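Local coordinates for sensor protein QseC (PDB 3JZ3) that acts as the membrane-bound sensor histidine kinase of the QseB/QseC two-component system, using ATP to phosphorylate histidine and switching on the flagella regulon, at residues B[102-107]-B[141-146]; B[76-81]-B[109-114]. All coordinates share one frame; numbering follows the deposited sequence.

Both contacts lie in the GHKL-type ATPase domain of the cytoplasmic kinase segment, with centres about 12 Å apart. Contact 1 pairs two parallel strands at the edge of the mixed sheet; contact 2 is a two-stranded antiparallel pair leading into helices 78-95 and 115-131. Their segments alternate along the chain, and E79 joins them: its OE2 lies 2.9 Å from H107 ND1, a probable hydrogen bond, and its backbone N packs 3.8 Å from L143 CD2. Near the loop ends, A145 O approaches I109 CG2 at 3.9 Å. Neither contact holds a nucleotide, but helix 115-131, which follows segment 109-114, probably corresponds to the N-box helix, which in relatives contributes to the ATP site.

Contact 1: B[102-107]-B[141-146]; sequences LTLNAH and VTLNAD
In the mixed sheet of this GHKL-type ATPase domain, strand 99-104 is an outermost strand within the chain and pairs in parallel with 138-143; the local axes run 4.7 Å apart and diverge by 12°. The backbone evidence for the pairing is a regular set of bonds: T103 N donates to V141 O at 2.8 Å, and L143 N donates to T103 O at 3.0 Å, both nearly along the C=O axes. Beyond L104 the register slips by one residue, so that A106 comes to lie beside N144. L143 O meets this slip by accepting N105 N at 2.9 Å and, weakly, A106 N.

The packed face carries L102, V141, L104 and L143, and is backed by helix 78-95, where L143 touches L82 and L102 touches Q83. L102 sets CG anti to its backbone N (chi1 179°), and its CD1 crosses obliquely over V141 CG1 at 3.8 Å. L143 and V141 are buried, and L104 lays CD2 against L143 CB at 4.0 Å.

The opposite face is looser and more polar. The side chains of T103 and T142 barely meet each other there, T103 CB facing T142 OG1 without close packing, and a water bridges T103 OG1 and V141 O. That carbonyl is therefore held both by the T103 amide and by a water proton. Just past L104 and L143, the amides of N105 and N144 run alongside each other in the same direction, almost coplanar (planes 15° apart). N144 ND2 is bonded in turn to N147 OD1, which helps fix the rotation of the amide. The methyl T142 CG2 lies 3.5 Å from N105 ND2, and this same nitrogen donates almost straight, within the carbonyl plane, to N144 OD1 at 2.7 Å.

Contact 2: B[76-81]-B[109-114]; sequences IPLEDL and IKRTGQ
Segments 76-81 and 109-114 meet as a short antiparallel pair: I76 and R111 form the hydrogen-bonded pair, P77 and K110 the non-hydrogen-bonded one, and P77 is the N-cap residue of helix 78-95. This small sheet of the GHKL-type ATPase domain is separate from the five-stranded one and leads into helices 78-95 and 115-131. I76 N donates to R111 O at 2.6 Å within the carbonyl plane, whereas R111 N reaches I76 O at 2.9 Å from above the plane of the I76 carbonyl (27° out of it). P77 needs no N-H at its position. The residue just before strand 110-113 then serves the helix start: L78 N, in the first turn, donates to I109 O at 3.0 Å with an N-H...O angle of 168°. A water accepts from E79 N and donates to the same I109 O, so one carbonyl serves L78 N directly and E79 N through the water.

The side chains divide between two faces. On one, P77 and K110 sit with little cover, the lysine end leading away from the pair. On the other, I76 is buried, its CD1 3.7 Å from G113 O, and it also packs on P115 of the following helix. L78 turns toward segment 109-114 with CG anti to its carbonyl carbon (chi1 -65°), and it touches L143 of the main sheet. R111, bent at chi2 and chi3, carries its guanidinium away to H194 O through NH2, leaving its aliphatic stem beside the leucine. L78 CD1 touches both neighbours, 4.2 Å from I109 CG2 and 4.0 Å from R111 CG.

Contact 1: B[102-107]-B[141-146]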
# COMPACT_ATOMS: atom_id res chain seq x y z
N LEU B 102 14.09 19.18 -4.39
CA LEU B 102 12.73 19.69 -4.22
C LEU B 102 12.72 21.22 -4.14
O LEU B 102 13.30 21.81 -3.23
CB LEU B 102 12.06 19.08 -2.99
CG LEU B 102 10.64 19.56 -2.68
CD1 LEU B 102 9.64 19.07 -3.72
CD2 LEU B 102 10.23 19.13 -1.28
N THR B 103 12.07 21.84 -5.11
CA THR B 103 11.91 23.29 -5.16
C THR B 103 10.45 23.63 -4.88
O THR B 103 9.54 23.05 -5.48
CB THR B 103 12.34 23.86 -6.54
OG1 THR B 103 13.70 23.51 -6.79
CG2 THR B 103 12.20 25.37 -6.58
N LEU B 104 10.22 24.58 -3.97
CA LEU B 104 8.88 24.99 -3.62
C LEU B 104 8.68 26.47 -3.93
O LEU B 104 9.14 27.34 -3.17
CB LEU B 104 8.59 24.69 -2.15
CG LEU B 104 8.80 23.25 -1.66
CD1 LEU B 104 8.94 23.22 -0.15
CD2 LEU B 104 7.67 22.33 -2.13
N ASN B 105 8.02 26.74 -5.05
CA ASN B 105 7.76 28.11 -5.49
C ASN B 105 6.52 28.70 -4.85
O ASN B 105 6.43 29.91 -4.65
CB ASN B 105 7.65 28.17 -7.02
CG ASN B 105 8.99 27.99 -7.71
OD1 ASN B 105 10.02 28.47 -7.23
ND2 ASN B 105 8.99 27.30 -8.84
N ALA B 106 5.56 27.84 -4.54
CA ALA B 106 4.33 28.25 -3.89
C ALA B 106 4.19 27.50 -2.58
O ALA B 106 4.79 26.44 -2.38
CB ALA B 106 3.13 27.98 -4.79
N HIS B 107 3.41 28.07 -1.67
CA HIS B 107 3.22 27.51 -0.35
C HIS B 107 1.75 27.63 0.02
O HIS B 107 0.99 28.35 -0.64
CB HIS B 107 4.10 28.25 0.66
CG HIS B 107 5.53 28.39 0.20
ND1 HIS B 107 6.46 27.38 0.36
CD2 HIS B 107 6.17 29.40 -0.43
CE1 HIS B 107 7.61 27.78 -0.15
NE2 HIS B 107 7.46 29.00 -0.63
N VAL B 141 12.05 18.11 -8.67
CA VAL B 141 10.64 18.15 -8.28
C VAL B 141 10.28 19.58 -7.88
O VAL B 141 10.88 20.14 -6.96
CB VAL B 141 10.32 17.17 -7.12
CG1 VAL B 141 8.82 17.14 -6.83
CG2 VAL B 141 10.83 15.77 -7.43
N THR B 142 9.31 20.16 -8.58
CA THR B 142 8.96 21.56 -8.40
C THR B 142 7.46 21.73 -8.14
O THR B 142 6.64 21.22 -8.89
CB THR B 142 9.36 22.40 -9.64
OG1 THR B 142 10.76 22.25 -9.88
CG2 THR B 142 9.05 23.88 -9.43
N LEU B 143 7.12 22.46 -7.08
CA LEU B 143 5.74 22.81 -6.82
C LEU B 143 5.49 24.27 -7.16
O LEU B 143 6.12 25.17 -6.60
CB LEU B 143 5.37 22.53 -5.36
CG LEU B 143 3.98 22.96 -4.89
CD1 LEU B 143 2.87 22.23 -5.64
CD2 LEU B 143 3.85 22.76 -3.38
N ASN B 144 4.57 24.49 -8.10
CA ASN B 144 4.12 25.83 -8.48
C ASN B 144 2.67 26.05 -8.02
O ASN B 144 2.04 25.12 -7.52
CB ASN B 144 4.27 26.03 -9.98
CG ASN B 144 5.71 25.90 -10.45
OD1 ASN B 144 6.58 26.62 -9.96
ND2 ASN B 144 5.96 24.98 -11.37
N ALA B 145 2.16 27.27 -8.20
CA ALA B 145 0.81 27.63 -7.75
C ALA B 145 -0.29 26.69 -8.26
O ALA B 145 -1.16 26.27 -7.49
CB ALA B 145 0.49 29.08 -8.12
N ASP B 146 -0.24 26.36 -9.55
CA ASP B 146 -1.29 25.56 -10.19
C ASP B 146 -0.77 24.31 -10.91
O ASP B 146 -1.46 23.73 -11.75
CB ASP B 146 -2.10 26.44 -11.16
CG ASP B 146 -1.25 27.03 -12.27
OD1 ASP B 146 -0.00 26.88 -12.25
OD2 ASP B 146 -1.83 27.66 -13.18
O HOH W 1 13.66 21.35 -8.04

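Contact 2: B[76-81]-B[109-114]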
# COMPACT_ATOMS: atom_id res chain seq x y z
N ILE B 76 -5.79 18.56 0.71
CA ILE B 76 -4.43 18.04 0.79
C ILE B 76 -3.41 19.16 0.59
O ILE B 76 -3.39 19.81 -0.46
CB ILE B 76 -4.19 16.89 -0.24
CG1 ILE B 76 -5.32 15.84 -0.18
CG2 ILE B 76 -2.81 16.24 -0.03
CD1 ILE B 76 -5.61 15.27 1.22
N PRO B 77 -2.55 19.39 1.60
CA PRO B 77 -1.43 20.32 1.44
C PRO B 77 -0.35 19.67 0.57
O PRO B 77 0.25 18.67 0.96
CB PRO B 77 -0.92 20.54 2.87
CG PRO B 77 -1.87 19.79 3.78
CD PRO B 77 -2.57 18.78 2.94
N LEU B 78 -0.12 20.25 -0.61
CA LEU B 78 0.75 19.64 -1.61
C LEU B 78 2.24 19.71 -1.29
O LEU B 78 3.01 18.88 -1.77
CB LEU B 78 0.46 20.20 -3.01
CG LEU B 78 -0.93 19.89 -3.57
CD1 LEU B 78 -1.00 20.31 -5.01
CD2 LEU B 78 -1.29 18.40 -3.45
N GLU B 79 2.65 20.69 -0.47
CA GLU B 79 4.03 20.76 0.03
C GLU B 79 4.40 19.46 0.75
O GLU B 79 5.39 18.81 0.41
CB GLU B 79 4.21 21.94 1.00
CG GLU B 79 4.51 23.27 0.33
CD GLU B 79 4.68 24.40 1.34
OE1 GLU B 79 3.66 24.87 1.91
OE2 GLU B 79 5.83 24.83 1.55
N ASP B 80 3.58 19.11 1.74
CA ASP B 80 3.79 17.94 2.58
C ASP B 80 3.81 16.64 1.78
O ASP B 80 4.67 15.80 1.99
CB ASP B 80 2.71 17.87 3.67
CG ASP B 80 2.62 19.15 4.50
OD1 ASP B 80 3.30 20.15 4.17
OD2 ASP B 80 1.86 19.16 5.49
N LEU B 81 2.86 16.50 0.85
CA LEU B 81 2.77 15.34 -0.03
C LEU B 81 4.03 15.15 -0.88
O LEU B 81 4.54 14.04 -0.99
CB LEU B 81 1.54 15.48 -0.94
CG LEU B 81 1.23 14.39 -1.96
CD1 LEU B 81 0.56 13.22 -1.29
CD2 LEU B 81 0.36 14.93 -3.08
N ILE B 109 -0.57 25.59 -0.52
CA ILE B 109 -1.38 25.11 -1.64
C ILE B 109 -2.14 23.85 -1.23
O ILE B 109 -1.53 22.86 -0.81
CB ILE B 109 -0.51 24.84 -2.91
CG1 ILE B 109 0.30 26.09 -3.31
CG2 ILE B 109 -1.37 24.35 -4.08
CD1 ILE B 109 -0.52 27.38 -3.56
N LYS B 110 -3.46 23.90 -1.33
CA LYS B 110 -4.31 22.79 -0.91
C LYS B 110 -5.25 22.37 -2.03
O LYS B 110 -5.91 23.21 -2.64
CB LYS B 110 -5.11 23.15 0.34
CG LYS B 110 -4.27 23.49 1.57
CD LYS B 110 -5.14 23.55 2.82
CE LYS B 110 -4.34 24.04 4.02
NZ LYS B 110 -4.05 25.51 3.95
N ARG B 111 -5.29 21.07 -2.30
CA ARG B 111 -6.23 20.51 -3.27
C ARG B 111 -7.14 19.49 -2.61
O ARG B 111 -6.73 18.80 -1.67
CB ARG B 111 -5.49 19.87 -4.45
CG ARG B 111 -4.94 20.85 -5.47
CD ARG B 111 -6.04 21.60 -6.21
NE ARG B 111 -6.79 20.74 -7.13
CZ ARG B 111 -7.70 21.18 -8.00
NH1 ARG B 111 -8.00 22.47 -8.06
NH2 ARG B 111 -8.32 20.33 -8.80
N THR B 112 -8.36 19.40 -3.11
CA THR B 112 -9.31 18.40 -2.64
C THR B 112 -8.93 17.07 -3.28
O THR B 112 -8.83 16.96 -4.50
CB THR B 112 -10.76 18.78 -2.99
OG1 THR B 112 -11.03 20.10 -2.49
CG2 THR B 112 -11.76 17.81 -2.36
N GLY B 113 -8.69 16.06 -2.44
CA GLY B 113 -8.31 14.76 -2.96
C GLY B 113 -8.24 13.65 -1.95
O GLY B 113 -8.38 13.87 -0.74
N GLN B 114 -8.03 12.44 -2.46
CA GLN B 114 -7.79 11.27 -1.65
C GLN B 114 -6.27 11.11 -1.50
O GLN B 114 -5.56 10.94 -2.49
CB GLN B 114 -8.51 10.05 -2.28
CG GLN B 114 -7.92 8.66 -2.03
CD GLN B 114 -7.74 8.30 -0.58
OE1 GLN B 114 -6.62 8.27 -0.09
NE2 GLN B 114 -8.83 8.03 0.12
O HOH W 2 0.84 22.99 0.58